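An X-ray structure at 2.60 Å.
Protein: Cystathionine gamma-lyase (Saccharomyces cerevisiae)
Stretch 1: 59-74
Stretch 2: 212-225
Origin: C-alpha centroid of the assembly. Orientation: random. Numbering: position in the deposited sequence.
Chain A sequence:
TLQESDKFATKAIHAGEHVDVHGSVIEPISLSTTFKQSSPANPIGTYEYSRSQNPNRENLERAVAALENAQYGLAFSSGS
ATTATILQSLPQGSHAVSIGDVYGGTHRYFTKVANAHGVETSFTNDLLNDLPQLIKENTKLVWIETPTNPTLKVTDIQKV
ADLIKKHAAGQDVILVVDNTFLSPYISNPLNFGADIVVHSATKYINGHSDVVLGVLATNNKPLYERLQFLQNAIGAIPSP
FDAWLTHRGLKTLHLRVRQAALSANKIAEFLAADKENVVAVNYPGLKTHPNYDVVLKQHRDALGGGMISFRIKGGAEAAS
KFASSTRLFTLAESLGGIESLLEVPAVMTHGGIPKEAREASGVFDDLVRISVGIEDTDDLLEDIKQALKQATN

Stretch 1, residues 59-74: NLERAVAALENAQYGL
Stretch 2 (212-225) VLGVLATNNKPLYE

How do the backbones lie together? Residues 59-67 are helical, Glu68 (phi/psi -89/16) leaves the helix, Asn69 (46/49) takes left-handed angles, and Ala70 (-132/157) and Gln71 (-77/-36) lead to strand 72-74. This strand runs antiparallel to strand 214-218, their axes at 162°, with Tyr72 opposite Thr218, Gly73 opposite Ala217 and Leu74 opposite Leu216. Extended backbones let the amides pair in both directions: Tyr72 N to Thr218 O is 2.8 Å, while Thr218 N to Tyr72 O, Leu74 N to Leu216 O and Leu216 N to Leu74 O are each 3.0 Å. All four are hydrogen bonds.

What does the helix contribute? It crosses strand 214-218 at -56°, the axes 8.2 Å apart at closest approach; Leu60 and Val64 point toward the strand. Leu60 (chi1 t, chi2 p) brings CD2 to 3.7 Å from Leu213 CD1. Val64 (t) places CG1 3.7 Å from CG2 of Val215 (m). Beyond the helix, Ala70 CB lies 3.7 Å from Ala217 CB. Gly73 has room for no more than hydrogen on the face carrying Ala217: an ideal CB would sit 2.5 Å from Glu61 O.

Why do the two tyrosines meet? Tyr72 and Leu74 point to the face carrying Thr218 and Leu216, where helix 221-225, with Asn220 at its N-cap position, presents Tyr224. Tyr72 (m, chi2 90°) and Tyr224 (t, chi2 68°) form an offset stack, centroids 4.3 Å apart and planes at 23°; Tyr72 CB also makes a CH-pi contact, 3.8 Å from the Tyr224 ring centroid.

How does Leu74 complete this face? With chi1 m and chi2 t, its CD2 comes 3.3 Å from Tyr224 CE1, while its CB lies 3.5 Å from Leu216 CD2. Leu216 reaches it with off-well angles, chi1 91° and chi2 -136°. The first contact ties strand 72-74 to helix 221-225, the second ties the two strands.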

# COMPACT_ATOMS: atom_id res chain seq x y z
N ASN A 59 -14.69 1.62 -10.82
CA ASN A 59 -15.60 1.19 -9.77
C ASN A 59 -15.90 2.29 -8.79
O ASN A 59 -17.01 2.39 -8.32
CB ASN A 59 -15.05 -0.02 -9.03
CG ASN A 59 -15.19 -1.31 -9.81
OD1 ASN A 59 -16.12 -1.46 -10.63
ND2 ASN A 59 -14.29 -2.25 -9.55
N LEU A 60 -14.90 3.11 -8.48
CA LEU A 60 -15.09 4.21 -7.54
C LEU A 60 -16.11 5.11 -8.17
O LEU A 60 -17.17 5.36 -7.60
CB LEU A 60 -13.79 4.98 -7.34
CG LEU A 60 -13.84 6.44 -6.83
CD1 LEU A 60 -14.45 6.50 -5.47
CD2 LEU A 60 -12.43 7.04 -6.82
N GLU A 61 -15.79 5.57 -9.37
CA GLU A 61 -16.67 6.43 -10.14
C GLU A 61 -18.12 5.97 -10.17
O GLU A 61 -19.03 6.76 -9.99
CB GLU A 61 -16.09 6.57 -11.55
CG GLU A 61 -14.73 7.28 -11.56
CD GLU A 61 -14.15 7.39 -12.93
OE1 GLU A 61 -14.67 6.69 -13.82
OE2 GLU A 61 -13.18 8.16 -13.13
N ARG A 62 -18.35 4.68 -10.40
CA ARG A 62 -19.71 4.15 -10.43
C ARG A 62 -20.36 4.36 -9.09
O ARG A 62 -21.52 4.78 -8.98
CB ARG A 62 -19.69 2.64 -10.71
CG ARG A 62 -19.20 2.24 -12.08
CD ARG A 62 -19.25 0.73 -12.20
NE ARG A 62 -18.46 0.25 -13.33
CZ ARG A 62 -18.87 0.30 -14.60
NH1 ARG A 62 -20.06 0.81 -14.90
NH2 ARG A 62 -18.07 -0.15 -15.56
N ALA A 63 -19.62 4.04 -8.04
CA ALA A 63 -20.14 4.19 -6.68
C ALA A 63 -20.47 5.64 -6.37
O ALA A 63 -21.59 5.92 -5.96
CB ALA A 63 -19.15 3.63 -5.67
N VAL A 64 -19.53 6.56 -6.58
CA VAL A 64 -19.84 7.96 -6.28
C VAL A 64 -21.08 8.45 -7.05
O VAL A 64 -22.00 9.01 -6.45
CB VAL A 64 -18.65 8.89 -6.58
CG1 VAL A 64 -19.09 10.33 -6.45
CG2 VAL A 64 -17.54 8.62 -5.60
N ALA A 65 -21.10 8.22 -8.37
CA ALA A 65 -22.24 8.62 -9.20
C ALA A 65 -23.55 8.10 -8.61
O ALA A 65 -24.53 8.84 -8.48
CB ALA A 65 -22.05 8.08 -10.60
N ALA A 66 -23.57 6.81 -8.26
CA ALA A 66 -24.76 6.19 -7.67
C ALA A 66 -25.17 6.90 -6.41
O ALA A 66 -26.35 7.14 -6.19
CB ALA A 66 -24.50 4.73 -7.36
N LEU A 67 -24.21 7.22 -5.56
CA LEU A 67 -24.57 7.87 -4.31
C LEU A 67 -25.03 9.29 -4.64
O LEU A 67 -25.86 9.89 -3.94
CB LEU A 67 -23.38 7.90 -3.34
CG LEU A 67 -22.69 6.58 -2.93
CD1 LEU A 67 -21.61 6.91 -1.92
CD2 LEU A 67 -23.68 5.59 -2.33
N GLU A 68 -24.52 9.81 -5.75
CA GLU A 68 -24.89 11.15 -6.16
C GLU A 68 -26.12 11.15 -7.06
O GLU A 68 -26.40 12.16 -7.71
CB GLU A 68 -23.74 11.81 -6.89
CG GLU A 68 -23.77 13.31 -6.80
CD GLU A 68 -23.76 13.79 -5.36
OE1 GLU A 68 -22.71 13.69 -4.70
OE2 GLU A 68 -24.82 14.27 -4.88
N ASN A 69 -26.86 10.04 -7.07
CA ASN A 69 -28.07 9.88 -7.88
C ASN A 69 -27.77 10.37 -9.26
O ASN A 69 -28.52 11.15 -9.81
CB ASN A 69 -29.23 10.71 -7.33
CG ASN A 69 -30.54 10.41 -8.05
OD1 ASN A 69 -30.80 9.27 -8.40
ND2 ASN A 69 -31.37 11.43 -8.24
N ALA A 70 -26.67 9.91 -9.82
CA ALA A 70 -26.25 10.35 -11.14
C ALA A 70 -25.87 9.24 -12.10
O ALA A 70 -25.50 8.13 -11.71
CB ALA A 70 -25.08 11.33 -11.00
N GLN A 71 -25.95 9.55 -13.38
CA GLN A 71 -25.62 8.58 -14.39
C GLN A 71 -24.11 8.40 -14.56
O GLN A 71 -23.63 7.29 -14.78
CB GLN A 71 -26.25 9.01 -15.72
CG GLN A 71 -27.76 8.79 -15.80
CD GLN A 71 -28.11 7.33 -15.86
OE1 GLN A 71 -27.71 6.62 -16.79
NE2 GLN A 71 -28.85 6.85 -14.86
N TYR A 72 -23.36 9.49 -14.42
CA TYR A 72 -21.91 9.45 -14.61
C TYR A 72 -21.01 9.96 -13.47
O TYR A 72 -21.39 10.83 -12.69
CB TYR A 72 -21.57 10.19 -15.91
CG TYR A 72 -22.43 9.73 -17.08
CD1 TYR A 72 -23.66 10.36 -17.36
CD2 TYR A 72 -22.05 8.65 -17.88
CE1 TYR A 72 -24.47 9.92 -18.41
CE2 TYR A 72 -22.86 8.20 -18.94
CZ TYR A 72 -24.06 8.84 -19.19
OH TYR A 72 -24.86 8.40 -20.22
N GLY A 73 -19.79 9.42 -13.42
CA GLY A 73 -18.79 9.81 -12.44
C GLY A 73 -17.40 9.83 -13.06
O GLY A 73 -17.13 9.13 -14.05
N LEU A 74 -16.50 10.63 -12.49
CA LEU A 74 -15.12 10.73 -12.99
C LEU A 74 -14.18 11.19 -11.87
O LEU A 74 -14.39 12.24 -11.27
CB LEU A 74 -15.02 11.74 -14.15
CG LEU A 74 -15.71 11.44 -15.49
CD1 LEU A 74 -15.50 12.64 -16.38
CD2 LEU A 74 -15.12 10.19 -16.14
N VAL A 212 -5.89 12.29 -1.52
CA VAL A 212 -6.25 13.53 -2.18
C VAL A 212 -6.77 13.03 -3.53
O VAL A 212 -6.01 12.57 -4.40
CB VAL A 212 -5.05 14.44 -2.45
CG1 VAL A 212 -5.46 15.53 -3.39
CG2 VAL A 212 -4.54 15.04 -1.18
N LEU A 213 -8.08 13.10 -3.69
CA LEU A 213 -8.74 12.67 -4.90
C LEU A 213 -10.00 13.52 -5.04
O LEU A 213 -10.61 13.91 -4.04
CB LEU A 213 -9.08 11.18 -4.75
CG LEU A 213 -9.87 10.46 -5.83
CD1 LEU A 213 -9.46 9.04 -5.85
CD2 LEU A 213 -11.35 10.56 -5.55
N GLY A 214 -10.37 13.83 -6.28
CA GLY A 214 -11.58 14.59 -6.54
C GLY A 214 -12.48 13.83 -7.50
O GLY A 214 -12.02 13.03 -8.33
N VAL A 215 -13.78 14.01 -7.40
CA VAL A 215 -14.69 13.36 -8.34
C VAL A 215 -15.90 14.21 -8.68
O VAL A 215 -16.36 15.01 -7.85
CB VAL A 215 -15.21 12.00 -7.84
CG1 VAL A 215 -14.07 11.05 -7.75
CG2 VAL A 215 -15.91 12.17 -6.49
N LEU A 216 -16.41 14.04 -9.89
CA LEU A 216 -17.60 14.76 -10.32
C LEU A 216 -18.59 13.72 -10.80
O LEU A 216 -18.24 12.54 -11.00
CB LEU A 216 -17.24 15.78 -11.43
CG LEU A 216 -17.24 15.62 -12.97
CD1 LEU A 216 -15.96 16.25 -13.57
CD2 LEU A 216 -17.35 14.18 -13.38
N ALA A 217 -19.83 14.16 -10.92
CA ALA A 217 -20.90 13.31 -11.43
C ALA A 217 -21.86 14.20 -12.23
O ALA A 217 -22.04 15.40 -11.92
CB ALA A 217 -21.64 12.64 -10.29
N THR A 218 -22.42 13.63 -13.30
CA THR A 218 -23.39 14.31 -14.15
C THR A 218 -24.23 13.28 -14.89
O THR A 218 -23.81 12.14 -15.12
CB THR A 218 -22.77 15.19 -15.22
OG1 THR A 218 -21.98 14.38 -16.08
CG2 THR A 218 -21.89 16.24 -14.60
N ASN A 219 -25.44 13.71 -15.25
CA ASN A 219 -26.42 12.90 -15.96
C ASN A 219 -26.31 13.21 -17.43
O ASN A 219 -26.79 12.46 -18.27
CB ASN A 219 -27.80 13.25 -15.43
CG ASN A 219 -28.05 12.67 -14.08
OD1 ASN A 219 -28.77 13.23 -13.27
ND2 ASN A 219 -27.47 11.51 -13.82
N ASN A 220 -25.66 14.32 -17.73
CA ASN A 220 -25.47 14.82 -19.09
C ASN A 220 -24.40 14.04 -19.85
O ASN A 220 -23.21 14.32 -19.71
CB ASN A 220 -25.09 16.29 -18.99
CG ASN A 220 -24.99 16.96 -20.32
OD1 ASN A 220 -24.88 18.18 -20.41
ND2 ASN A 220 -25.03 16.18 -21.38
N LYS A 221 -24.82 13.09 -20.68
CA LYS A 221 -23.86 12.26 -21.42
C LYS A 221 -22.87 12.97 -22.32
O LYS A 221 -21.75 12.51 -22.47
CB LYS A 221 -24.60 11.22 -22.24
CG LYS A 221 -23.70 10.24 -22.95
CD LYS A 221 -24.56 9.24 -23.71
CE LYS A 221 -23.76 8.29 -24.57
NZ LYS A 221 -24.65 7.65 -25.57
N PRO A 222 -23.26 14.08 -22.96
CA PRO A 222 -22.29 14.76 -23.83
C PRO A 222 -21.21 15.49 -23.07
O PRO A 222 -20.06 15.51 -23.49
CB PRO A 222 -23.14 15.72 -24.64
CG PRO A 222 -24.41 14.99 -24.77
CD PRO A 222 -24.63 14.44 -23.37
N LEU A 223 -21.60 16.10 -21.95
CA LEU A 223 -20.72 16.86 -21.07
C LEU A 223 -19.79 15.89 -20.36
O LEU A 223 -18.63 16.20 -20.04
CB LEU A 223 -21.56 17.62 -20.03
CG LEU A 223 -20.86 18.54 -19.04
CD1 LEU A 223 -19.87 19.40 -19.81
CD2 LEU A 223 -21.87 19.42 -18.28
N TYR A 224 -20.29 14.69 -20.14
CA TYR A 224 -19.52 13.66 -19.48
C TYR A 224 -18.41 13.13 -20.37
O TYR A 224 -17.31 12.87 -19.89
CB TYR A 224 -20.42 12.52 -19.05
CG TYR A 224 -19.69 11.23 -18.84
CD1 TYR A 224 -18.78 11.07 -17.81
CD2 TYR A 224 -19.89 10.15 -19.70
CE1 TYR A 224 -18.10 9.87 -17.63
CE2 TYR A 224 -19.22 8.95 -19.53
CZ TYR A 224 -18.32 8.81 -18.50
OH TYR A 224 -17.65 7.62 -18.36
N GLU A 225 -18.70 12.98 -21.67
CA GLU A 225 -17.73 12.45 -22.65
C GLU A 225 -16.63 13.43 -23.07
O GLU A 225 -15.53 13.02 -23.43
CB GLU A 225 -18.48 11.96 -23.89
CG GLU A 225 -19.27 10.69 -23.65
CD GLU A 225 -20.10 10.31 -24.86
OE1 GLU A 225 -19.64 10.58 -25.98
OE2 GLU A 225 -21.20 9.74 -24.68